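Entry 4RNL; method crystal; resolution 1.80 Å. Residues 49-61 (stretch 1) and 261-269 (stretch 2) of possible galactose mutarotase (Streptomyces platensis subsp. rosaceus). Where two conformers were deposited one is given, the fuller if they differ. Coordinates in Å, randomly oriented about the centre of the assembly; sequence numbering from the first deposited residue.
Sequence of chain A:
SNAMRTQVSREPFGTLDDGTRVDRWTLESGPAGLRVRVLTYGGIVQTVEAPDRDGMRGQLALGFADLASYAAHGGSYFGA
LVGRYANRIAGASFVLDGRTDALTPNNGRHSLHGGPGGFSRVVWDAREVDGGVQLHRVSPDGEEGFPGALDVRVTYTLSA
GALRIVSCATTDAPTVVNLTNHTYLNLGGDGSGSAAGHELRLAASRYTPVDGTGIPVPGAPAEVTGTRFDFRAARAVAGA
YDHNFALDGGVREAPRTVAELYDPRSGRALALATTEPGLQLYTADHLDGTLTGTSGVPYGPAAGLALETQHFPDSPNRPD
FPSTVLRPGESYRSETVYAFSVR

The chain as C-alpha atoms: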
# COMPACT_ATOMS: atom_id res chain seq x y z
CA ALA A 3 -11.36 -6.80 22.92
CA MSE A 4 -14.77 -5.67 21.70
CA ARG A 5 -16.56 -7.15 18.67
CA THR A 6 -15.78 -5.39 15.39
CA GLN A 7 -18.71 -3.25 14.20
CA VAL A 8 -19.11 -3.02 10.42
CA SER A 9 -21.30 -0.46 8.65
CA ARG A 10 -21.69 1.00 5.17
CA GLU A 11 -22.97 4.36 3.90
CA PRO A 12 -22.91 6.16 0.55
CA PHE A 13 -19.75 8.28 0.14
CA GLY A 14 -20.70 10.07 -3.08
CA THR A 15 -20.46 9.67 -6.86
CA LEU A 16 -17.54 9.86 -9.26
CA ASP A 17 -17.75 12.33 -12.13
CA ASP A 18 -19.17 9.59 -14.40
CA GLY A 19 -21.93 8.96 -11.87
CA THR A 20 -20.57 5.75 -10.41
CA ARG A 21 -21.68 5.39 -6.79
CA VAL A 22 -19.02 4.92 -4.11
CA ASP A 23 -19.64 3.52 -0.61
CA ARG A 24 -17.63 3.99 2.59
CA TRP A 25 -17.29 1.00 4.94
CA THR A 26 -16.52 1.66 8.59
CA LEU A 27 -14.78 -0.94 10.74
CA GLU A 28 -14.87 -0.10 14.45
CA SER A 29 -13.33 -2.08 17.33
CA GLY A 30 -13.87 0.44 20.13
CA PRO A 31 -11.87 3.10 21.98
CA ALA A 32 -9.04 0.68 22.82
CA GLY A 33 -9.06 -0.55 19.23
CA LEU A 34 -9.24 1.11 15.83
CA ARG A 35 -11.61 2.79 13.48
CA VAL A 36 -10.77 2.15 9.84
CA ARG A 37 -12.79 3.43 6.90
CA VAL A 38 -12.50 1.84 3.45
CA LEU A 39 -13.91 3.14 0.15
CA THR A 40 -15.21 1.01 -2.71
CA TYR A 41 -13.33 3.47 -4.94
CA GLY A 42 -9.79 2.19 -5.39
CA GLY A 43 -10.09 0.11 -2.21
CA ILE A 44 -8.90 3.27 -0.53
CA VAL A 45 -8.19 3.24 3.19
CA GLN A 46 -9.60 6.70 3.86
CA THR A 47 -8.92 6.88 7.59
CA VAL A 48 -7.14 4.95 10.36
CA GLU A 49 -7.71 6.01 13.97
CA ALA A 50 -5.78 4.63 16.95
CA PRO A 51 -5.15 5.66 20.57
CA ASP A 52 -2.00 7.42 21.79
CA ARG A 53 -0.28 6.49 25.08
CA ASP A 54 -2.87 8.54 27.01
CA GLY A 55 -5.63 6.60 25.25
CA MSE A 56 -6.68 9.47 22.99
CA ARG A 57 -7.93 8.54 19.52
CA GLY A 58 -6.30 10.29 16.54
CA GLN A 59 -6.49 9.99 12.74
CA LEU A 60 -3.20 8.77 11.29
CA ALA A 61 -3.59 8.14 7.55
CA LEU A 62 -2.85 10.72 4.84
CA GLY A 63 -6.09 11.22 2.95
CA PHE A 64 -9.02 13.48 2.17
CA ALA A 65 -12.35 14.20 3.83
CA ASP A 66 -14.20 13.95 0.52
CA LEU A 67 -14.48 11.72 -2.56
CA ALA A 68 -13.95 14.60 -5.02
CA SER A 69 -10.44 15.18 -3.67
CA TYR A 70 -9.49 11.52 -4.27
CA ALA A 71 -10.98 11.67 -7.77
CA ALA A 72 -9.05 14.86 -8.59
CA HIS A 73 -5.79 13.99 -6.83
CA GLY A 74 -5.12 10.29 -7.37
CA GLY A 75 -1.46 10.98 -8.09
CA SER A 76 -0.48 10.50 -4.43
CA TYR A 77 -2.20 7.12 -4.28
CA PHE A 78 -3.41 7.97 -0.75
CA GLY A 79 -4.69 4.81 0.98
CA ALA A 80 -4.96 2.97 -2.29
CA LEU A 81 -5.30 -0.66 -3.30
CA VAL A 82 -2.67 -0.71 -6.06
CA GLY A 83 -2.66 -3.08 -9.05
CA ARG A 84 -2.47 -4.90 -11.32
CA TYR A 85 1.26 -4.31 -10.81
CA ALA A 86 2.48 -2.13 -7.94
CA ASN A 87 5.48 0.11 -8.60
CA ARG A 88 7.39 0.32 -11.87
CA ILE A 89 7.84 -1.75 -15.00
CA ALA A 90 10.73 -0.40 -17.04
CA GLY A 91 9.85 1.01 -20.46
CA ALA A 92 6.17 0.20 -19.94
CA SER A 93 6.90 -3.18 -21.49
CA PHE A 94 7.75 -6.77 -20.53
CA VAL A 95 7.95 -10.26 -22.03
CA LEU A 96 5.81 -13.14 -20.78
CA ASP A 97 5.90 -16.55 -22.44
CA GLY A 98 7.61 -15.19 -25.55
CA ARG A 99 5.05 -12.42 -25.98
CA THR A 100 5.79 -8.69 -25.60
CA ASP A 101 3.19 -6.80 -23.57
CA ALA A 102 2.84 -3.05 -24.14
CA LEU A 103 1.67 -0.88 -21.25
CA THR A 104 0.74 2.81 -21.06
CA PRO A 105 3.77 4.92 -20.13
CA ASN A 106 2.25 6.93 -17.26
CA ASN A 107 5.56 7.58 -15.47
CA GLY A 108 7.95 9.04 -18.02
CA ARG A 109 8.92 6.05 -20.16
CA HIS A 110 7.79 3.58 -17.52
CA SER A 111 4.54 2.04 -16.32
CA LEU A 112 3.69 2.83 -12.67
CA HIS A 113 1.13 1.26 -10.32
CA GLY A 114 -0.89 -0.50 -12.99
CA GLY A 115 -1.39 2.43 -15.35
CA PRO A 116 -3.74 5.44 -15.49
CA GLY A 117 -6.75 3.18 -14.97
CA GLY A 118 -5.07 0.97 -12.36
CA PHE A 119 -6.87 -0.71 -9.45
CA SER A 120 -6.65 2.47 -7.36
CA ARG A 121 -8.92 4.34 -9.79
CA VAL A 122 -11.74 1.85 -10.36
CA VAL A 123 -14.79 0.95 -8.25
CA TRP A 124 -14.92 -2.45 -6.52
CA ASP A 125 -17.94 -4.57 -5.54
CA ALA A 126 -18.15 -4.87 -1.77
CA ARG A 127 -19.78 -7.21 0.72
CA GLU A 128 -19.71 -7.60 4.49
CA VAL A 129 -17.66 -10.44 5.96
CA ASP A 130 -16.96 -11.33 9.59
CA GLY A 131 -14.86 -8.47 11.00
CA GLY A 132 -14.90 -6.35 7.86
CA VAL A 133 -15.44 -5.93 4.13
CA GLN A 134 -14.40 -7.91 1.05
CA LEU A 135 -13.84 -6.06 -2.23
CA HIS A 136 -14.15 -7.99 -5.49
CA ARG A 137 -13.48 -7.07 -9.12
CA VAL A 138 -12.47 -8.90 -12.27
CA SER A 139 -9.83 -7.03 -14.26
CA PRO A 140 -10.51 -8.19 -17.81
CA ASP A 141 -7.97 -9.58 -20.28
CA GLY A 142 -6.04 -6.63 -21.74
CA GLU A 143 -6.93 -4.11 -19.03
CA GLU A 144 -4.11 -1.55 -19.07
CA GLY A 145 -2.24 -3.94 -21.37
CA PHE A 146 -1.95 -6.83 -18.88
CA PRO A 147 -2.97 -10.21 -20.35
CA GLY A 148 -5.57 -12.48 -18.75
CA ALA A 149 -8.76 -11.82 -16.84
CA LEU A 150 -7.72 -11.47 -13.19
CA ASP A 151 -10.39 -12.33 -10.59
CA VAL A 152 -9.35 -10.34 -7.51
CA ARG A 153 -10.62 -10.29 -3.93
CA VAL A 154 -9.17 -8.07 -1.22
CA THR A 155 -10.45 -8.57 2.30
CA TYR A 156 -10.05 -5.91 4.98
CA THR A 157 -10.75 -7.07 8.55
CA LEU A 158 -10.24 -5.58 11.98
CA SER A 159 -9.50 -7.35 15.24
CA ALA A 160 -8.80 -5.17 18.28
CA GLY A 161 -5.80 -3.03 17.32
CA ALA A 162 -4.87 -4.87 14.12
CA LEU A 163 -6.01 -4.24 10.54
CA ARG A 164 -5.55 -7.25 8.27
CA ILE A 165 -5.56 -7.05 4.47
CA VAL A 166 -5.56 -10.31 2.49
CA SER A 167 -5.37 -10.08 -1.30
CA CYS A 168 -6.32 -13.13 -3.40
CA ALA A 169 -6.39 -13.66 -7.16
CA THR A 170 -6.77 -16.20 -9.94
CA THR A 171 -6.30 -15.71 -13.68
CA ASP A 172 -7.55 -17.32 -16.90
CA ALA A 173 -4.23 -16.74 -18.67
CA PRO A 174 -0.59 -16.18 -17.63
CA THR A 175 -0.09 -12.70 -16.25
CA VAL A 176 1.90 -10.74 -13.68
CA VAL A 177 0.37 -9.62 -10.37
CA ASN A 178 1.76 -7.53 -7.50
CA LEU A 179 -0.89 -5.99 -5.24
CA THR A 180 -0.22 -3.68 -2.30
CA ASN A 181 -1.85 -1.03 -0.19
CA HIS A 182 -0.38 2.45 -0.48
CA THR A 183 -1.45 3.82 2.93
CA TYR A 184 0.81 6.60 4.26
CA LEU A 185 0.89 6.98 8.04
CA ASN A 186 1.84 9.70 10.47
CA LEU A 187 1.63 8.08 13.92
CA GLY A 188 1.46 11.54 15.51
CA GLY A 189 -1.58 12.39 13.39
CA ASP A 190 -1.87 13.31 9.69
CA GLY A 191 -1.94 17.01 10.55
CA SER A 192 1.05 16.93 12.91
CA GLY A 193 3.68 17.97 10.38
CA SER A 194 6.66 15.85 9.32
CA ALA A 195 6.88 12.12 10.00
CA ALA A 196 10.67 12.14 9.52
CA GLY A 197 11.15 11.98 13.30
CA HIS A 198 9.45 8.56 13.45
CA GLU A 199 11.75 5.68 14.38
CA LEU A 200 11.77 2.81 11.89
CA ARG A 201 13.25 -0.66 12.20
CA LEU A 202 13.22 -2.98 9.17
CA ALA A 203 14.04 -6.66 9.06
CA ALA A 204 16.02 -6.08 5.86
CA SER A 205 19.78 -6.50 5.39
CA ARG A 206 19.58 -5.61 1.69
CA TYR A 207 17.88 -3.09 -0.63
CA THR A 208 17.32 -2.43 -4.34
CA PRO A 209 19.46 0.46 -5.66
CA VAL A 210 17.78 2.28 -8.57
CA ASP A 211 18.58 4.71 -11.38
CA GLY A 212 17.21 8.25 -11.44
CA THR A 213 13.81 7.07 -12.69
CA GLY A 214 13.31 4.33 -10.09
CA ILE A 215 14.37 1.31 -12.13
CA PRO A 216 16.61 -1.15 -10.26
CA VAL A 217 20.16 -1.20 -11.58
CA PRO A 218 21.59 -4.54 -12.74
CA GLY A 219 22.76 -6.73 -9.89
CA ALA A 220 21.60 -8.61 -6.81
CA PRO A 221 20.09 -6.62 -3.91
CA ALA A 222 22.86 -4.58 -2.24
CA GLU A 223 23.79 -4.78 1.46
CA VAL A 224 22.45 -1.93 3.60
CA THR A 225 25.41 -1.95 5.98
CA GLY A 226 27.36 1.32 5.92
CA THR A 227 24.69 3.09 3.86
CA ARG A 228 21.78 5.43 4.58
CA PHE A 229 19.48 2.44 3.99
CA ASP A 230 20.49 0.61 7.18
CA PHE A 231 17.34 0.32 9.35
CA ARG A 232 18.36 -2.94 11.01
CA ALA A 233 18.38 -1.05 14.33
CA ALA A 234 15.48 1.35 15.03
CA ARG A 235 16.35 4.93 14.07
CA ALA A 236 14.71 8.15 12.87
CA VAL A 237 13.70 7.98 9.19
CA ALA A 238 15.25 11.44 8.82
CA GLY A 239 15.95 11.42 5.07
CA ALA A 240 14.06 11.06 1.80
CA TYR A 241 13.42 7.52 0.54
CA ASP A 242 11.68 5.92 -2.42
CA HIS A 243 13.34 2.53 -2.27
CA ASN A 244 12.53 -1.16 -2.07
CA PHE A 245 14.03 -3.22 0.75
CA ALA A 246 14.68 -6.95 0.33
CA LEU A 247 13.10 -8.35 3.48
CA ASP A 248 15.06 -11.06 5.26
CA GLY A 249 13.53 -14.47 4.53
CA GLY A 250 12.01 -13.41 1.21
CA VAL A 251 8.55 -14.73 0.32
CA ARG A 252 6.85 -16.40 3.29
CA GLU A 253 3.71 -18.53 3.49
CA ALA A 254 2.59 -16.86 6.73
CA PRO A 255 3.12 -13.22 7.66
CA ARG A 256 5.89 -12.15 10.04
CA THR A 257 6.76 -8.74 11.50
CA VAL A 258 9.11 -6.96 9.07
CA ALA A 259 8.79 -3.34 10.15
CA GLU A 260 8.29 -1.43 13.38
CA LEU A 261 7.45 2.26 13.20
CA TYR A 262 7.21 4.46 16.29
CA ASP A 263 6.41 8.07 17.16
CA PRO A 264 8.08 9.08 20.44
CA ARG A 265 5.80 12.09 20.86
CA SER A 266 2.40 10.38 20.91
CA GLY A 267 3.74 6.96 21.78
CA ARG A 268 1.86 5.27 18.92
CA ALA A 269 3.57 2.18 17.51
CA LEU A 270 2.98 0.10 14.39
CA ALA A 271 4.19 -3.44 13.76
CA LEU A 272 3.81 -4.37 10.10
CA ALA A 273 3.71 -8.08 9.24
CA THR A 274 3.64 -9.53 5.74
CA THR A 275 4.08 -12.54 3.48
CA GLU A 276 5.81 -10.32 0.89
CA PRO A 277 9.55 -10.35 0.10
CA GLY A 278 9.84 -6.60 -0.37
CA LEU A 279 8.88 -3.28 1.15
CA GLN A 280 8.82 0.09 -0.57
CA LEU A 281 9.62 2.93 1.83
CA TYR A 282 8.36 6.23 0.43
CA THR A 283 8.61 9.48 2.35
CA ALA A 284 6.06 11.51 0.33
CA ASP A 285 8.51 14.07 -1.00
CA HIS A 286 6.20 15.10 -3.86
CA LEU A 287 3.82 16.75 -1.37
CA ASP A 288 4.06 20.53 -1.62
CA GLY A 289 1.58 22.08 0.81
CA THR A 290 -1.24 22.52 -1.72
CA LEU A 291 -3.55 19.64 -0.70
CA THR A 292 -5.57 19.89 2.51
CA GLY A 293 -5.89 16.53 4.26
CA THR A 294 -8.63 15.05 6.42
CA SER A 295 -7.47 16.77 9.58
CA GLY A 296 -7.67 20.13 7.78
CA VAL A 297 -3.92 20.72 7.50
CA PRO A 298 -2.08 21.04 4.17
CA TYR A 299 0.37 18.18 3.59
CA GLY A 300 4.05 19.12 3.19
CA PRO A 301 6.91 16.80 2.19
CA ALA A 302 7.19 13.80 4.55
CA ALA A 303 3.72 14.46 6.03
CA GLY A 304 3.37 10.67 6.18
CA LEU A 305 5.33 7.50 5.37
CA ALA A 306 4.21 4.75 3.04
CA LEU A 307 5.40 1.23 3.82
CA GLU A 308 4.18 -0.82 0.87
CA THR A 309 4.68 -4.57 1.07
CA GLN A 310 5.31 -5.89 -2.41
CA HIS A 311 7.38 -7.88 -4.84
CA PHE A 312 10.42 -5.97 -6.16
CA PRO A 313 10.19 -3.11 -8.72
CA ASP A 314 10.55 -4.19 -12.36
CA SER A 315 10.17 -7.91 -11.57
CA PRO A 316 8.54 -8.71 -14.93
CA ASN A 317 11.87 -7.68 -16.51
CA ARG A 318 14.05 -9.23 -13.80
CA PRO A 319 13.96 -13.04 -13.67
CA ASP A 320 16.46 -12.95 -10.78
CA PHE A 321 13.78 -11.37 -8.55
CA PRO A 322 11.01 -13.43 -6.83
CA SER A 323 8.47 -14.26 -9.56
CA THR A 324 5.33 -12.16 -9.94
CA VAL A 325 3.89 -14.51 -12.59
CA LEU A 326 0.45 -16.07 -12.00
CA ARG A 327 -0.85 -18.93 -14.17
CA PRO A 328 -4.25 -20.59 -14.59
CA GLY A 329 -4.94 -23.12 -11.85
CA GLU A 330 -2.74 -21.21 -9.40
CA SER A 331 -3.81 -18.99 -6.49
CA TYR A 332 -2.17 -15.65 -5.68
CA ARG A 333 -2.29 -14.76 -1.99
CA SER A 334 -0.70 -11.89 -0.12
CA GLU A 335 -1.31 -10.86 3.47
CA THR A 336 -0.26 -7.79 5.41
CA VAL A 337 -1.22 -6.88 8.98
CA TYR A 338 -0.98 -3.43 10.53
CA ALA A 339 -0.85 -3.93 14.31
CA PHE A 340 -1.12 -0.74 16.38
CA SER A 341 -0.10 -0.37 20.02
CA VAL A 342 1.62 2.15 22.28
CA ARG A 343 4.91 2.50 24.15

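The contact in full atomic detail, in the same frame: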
# COMPACT_ATOMS: atom_id res chain seq x y z
N GLU A 49 -7.75 5.33 12.68
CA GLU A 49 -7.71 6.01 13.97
C GLU A 49 -7.30 5.04 15.07
O GLU A 49 -7.83 3.93 15.15
CB GLU A 49 -9.08 6.61 14.30
CG GLU A 49 -9.45 7.77 13.37
CD GLU A 49 -10.93 8.10 13.39
OE1 GLU A 49 -11.32 9.04 14.10
OE2 GLU A 49 -11.70 7.40 12.70
N ALA A 50 -6.38 5.48 15.93
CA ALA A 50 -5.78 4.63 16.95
C ALA A 50 -5.43 5.48 18.16
O ALA A 50 -5.12 6.67 18.02
CB ALA A 50 -4.52 3.96 16.40
N PRO A 51 -5.45 4.88 19.36
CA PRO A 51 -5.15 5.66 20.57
C PRO A 51 -3.67 5.96 20.77
O PRO A 51 -2.82 5.14 20.38
CB PRO A 51 -5.67 4.77 21.70
CG PRO A 51 -5.54 3.38 21.17
CD PRO A 51 -5.81 3.49 19.68
N ASP A 52 -3.36 7.11 21.38
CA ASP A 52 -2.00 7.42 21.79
C ASP A 52 -1.76 6.82 23.18
O ASP A 52 -2.63 6.13 23.72
CB ASP A 52 -1.72 8.94 21.76
CG ASP A 52 -2.56 9.74 22.78
OD1 ASP A 52 -3.16 9.15 23.71
OD2 ASP A 52 -2.60 10.98 22.65
N ARG A 53 -0.60 7.09 23.78
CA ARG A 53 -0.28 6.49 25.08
C ARG A 53 -1.20 6.96 26.21
O ARG A 53 -1.27 6.30 27.25
CB ARG A 53 1.20 6.72 25.46
CG ARG A 53 1.58 8.18 25.66
CD ARG A 53 2.93 8.30 26.39
NE ARG A 53 4.05 7.76 25.61
CZ ARG A 53 4.76 8.48 24.74
NH1 ARG A 53 5.78 7.92 24.08
NH2 ARG A 53 4.46 9.75 24.53
N ASP A 54 -1.90 8.07 26.02
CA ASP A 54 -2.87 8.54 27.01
C ASP A 54 -4.27 7.99 26.71
O ASP A 54 -5.24 8.28 27.43
CB ASP A 54 -2.92 10.07 27.06
CG ASP A 54 -1.60 10.68 27.48
OD1 ASP A 54 -0.86 10.03 28.25
OD2 ASP A 54 -1.30 11.81 27.04
N GLY A 55 -4.38 7.22 25.64
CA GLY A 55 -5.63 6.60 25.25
C GLY A 55 -6.47 7.44 24.31
O GLY A 55 -7.60 7.09 24.01
N MSE A 56 -5.92 8.55 23.84
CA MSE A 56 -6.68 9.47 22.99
C MSE A 56 -6.65 9.07 21.52
O MSE A 56 -5.59 8.91 20.92
CB MSE A 56 -6.18 10.91 23.14
CG MSE A 56 -6.97 11.92 22.30
SE MSE A 56 -8.83 12.17 22.88
CE MSE A 56 -9.43 13.37 21.47
N ARG A 57 -7.83 8.92 20.93
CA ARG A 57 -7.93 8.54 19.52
C ARG A 57 -7.45 9.67 18.59
O ARG A 57 -7.71 10.84 18.85
CB ARG A 57 -9.38 8.16 19.20
CG ARG A 57 -9.63 7.80 17.75
CD ARG A 57 -11.03 7.19 17.58
NE ARG A 57 -11.04 5.74 17.84
CZ ARG A 57 -12.05 4.93 17.55
NH1 ARG A 57 -13.16 5.41 17.00
NH2 ARG A 57 -11.95 3.63 17.81
N GLY A 58 -6.74 9.31 17.53
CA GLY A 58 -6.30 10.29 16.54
C GLY A 58 -6.23 9.68 15.16
O GLY A 58 -5.95 8.48 15.03
N GLN A 59 -6.47 10.49 14.13
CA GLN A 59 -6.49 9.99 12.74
C GLN A 59 -5.08 10.05 12.19
O GLN A 59 -4.43 11.09 12.27
CB GLN A 59 -7.43 10.86 11.89
CG GLN A 59 -8.00 10.14 10.66
CD GLN A 59 -6.93 9.86 9.61
OE1 GLN A 59 -6.78 8.71 9.16
NE2 GLN A 59 -6.20 10.89 9.21
N LEU A 60 -4.62 8.93 11.62
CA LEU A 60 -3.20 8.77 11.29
C LEU A 60 -2.90 8.70 9.79
O LEU A 60 -1.76 8.91 9.38
CB LEU A 60 -2.65 7.50 11.95
CG LEU A 60 -3.02 7.27 13.43
CD1 LEU A 60 -2.37 5.98 13.93
CD2 LEU A 60 -2.58 8.44 14.29
N ALA A 61 -3.89 8.37 8.97
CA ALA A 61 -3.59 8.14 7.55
C ALA A 61 -3.65 9.43 6.72
O ALA A 61 -4.53 10.26 6.95
CB ALA A 61 -4.54 7.09 6.97
N LEU A 261 7.41 0.81 13.31
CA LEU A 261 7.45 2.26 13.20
C LEU A 261 6.93 2.83 14.51
O LEU A 261 5.99 2.29 15.11
CB LEU A 261 6.55 2.69 12.04
CG LEU A 261 6.47 4.17 11.65
CD1 LEU A 261 7.78 4.70 11.08
CD2 LEU A 261 5.34 4.32 10.63
N TYR A 262 7.55 3.91 14.98
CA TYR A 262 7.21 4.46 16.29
C TYR A 262 7.33 5.97 16.32
O TYR A 262 8.31 6.54 15.83
CB TYR A 262 8.12 3.83 17.36
CG TYR A 262 7.95 4.43 18.74
CD1 TYR A 262 6.74 4.32 19.42
CD2 TYR A 262 9.00 5.07 19.38
CE1 TYR A 262 6.58 4.86 20.70
CE2 TYR A 262 8.85 5.62 20.65
CZ TYR A 262 7.63 5.50 21.31
OH TYR A 262 7.47 6.05 22.58
N ASP A 263 6.33 6.63 16.90
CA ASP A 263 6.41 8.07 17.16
C ASP A 263 6.61 8.35 18.64
O ASP A 263 5.69 8.17 19.44
CB ASP A 263 5.12 8.78 16.71
CG ASP A 263 5.08 10.24 17.15
OD1 ASP A 263 6.15 10.90 17.13
OD2 ASP A 263 3.98 10.74 17.53
N PRO A 264 7.82 8.81 19.02
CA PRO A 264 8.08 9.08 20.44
C PRO A 264 7.14 10.09 21.07
O PRO A 264 6.92 10.04 22.28
CB PRO A 264 9.50 9.65 20.42
CG PRO A 264 10.14 9.01 19.21
CD PRO A 264 9.04 8.92 18.19
N ARG A 265 6.59 11.01 20.28
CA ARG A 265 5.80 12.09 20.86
C ARG A 265 4.47 11.60 21.40
O ARG A 265 4.10 11.90 22.54
CB ARG A 265 5.53 13.20 19.83
CG ARG A 265 6.74 13.99 19.37
CD ARG A 265 6.26 15.34 18.85
NE ARG A 265 7.32 16.15 18.27
CZ ARG A 265 7.55 16.27 16.96
NH1 ARG A 265 6.79 15.59 16.10
NH2 ARG A 265 8.52 17.04 16.51
N SER A 266 3.74 10.86 20.57
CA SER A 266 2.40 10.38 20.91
C SER A 266 2.48 9.02 21.57
O SER A 266 1.56 8.60 22.29
CB SER A 266 1.56 10.25 19.64
OG SER A 266 2.03 9.18 18.83
N GLY A 267 3.58 8.33 21.31
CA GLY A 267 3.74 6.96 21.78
C GLY A 267 3.09 5.89 20.93
O GLY A 267 3.15 4.71 21.29
N ARG A 268 2.49 6.26 19.80
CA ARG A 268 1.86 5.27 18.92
C ARG A 268 2.91 4.42 18.21
O ARG A 268 3.93 4.93 17.75
CB ARG A 268 0.94 5.93 17.89
CG ARG A 268 -0.29 6.59 18.50
CD ARG A 268 -1.38 6.85 17.45
NE ARG A 268 -2.48 7.65 18.00
CZ ARG A 268 -2.45 8.96 18.16
NH1 ARG A 268 -1.36 9.65 17.81
NH2 ARG A 268 -3.49 9.60 18.68
N ALA A 269 2.65 3.12 18.15
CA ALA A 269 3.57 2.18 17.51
C ALA A 269 2.82 1.33 16.49
O ALA A 269 1.67 0.97 16.71
CB ALA A 269 4.22 1.28 18.55
O HOH W 1 -3.50 12.18 20.06

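What does the first strand offer its partner? Ala 50 gives its carbonyl: Arg 268 NE donates to Ala 50 O at 2.8 Å. Ala 50 O also accepts from Gly 58 N (3.1 Å) within the hairpin, so the arginine joins an existing strand pairing.

How does the turn at Asp 52 serve the contact? One carboxylate oxygen braces its own hairpin: the backbone N of Met 56, a selenomethionine, donates to Asp 52 OD1 at 2.8 Å, while OD2 is left for the water. Asp 52 CB covers one face of the Arg 268 guanidinium, and a water links Asp 52 OD2 (3.0 Å) to Arg 268 NH2 (2.9 Å).

Why is Arg 53 suited to the turn's exposed corner? Its backbone N donates to Ser 266 O at 3.0 Å, while its long side chain reaches over the opposing loop, where NH1 donates to Pro 264 O at 3.0 Å. The guanidinium lies against Gly 267, whose backbone angles favour glycine; a CB there would also clash with Arg 53 NE.

What encloses Arg 268 further along? Met 56 O accepts a weak bond from Arg 268 NH2 at 3.1 Å. Gly 58 leaves room beside that nitrogen, which a CB would strike. Buried Leu 60 covers the guanidinium face opposite Asp 52, its CD2 3.7 Å from Arg 268 CD.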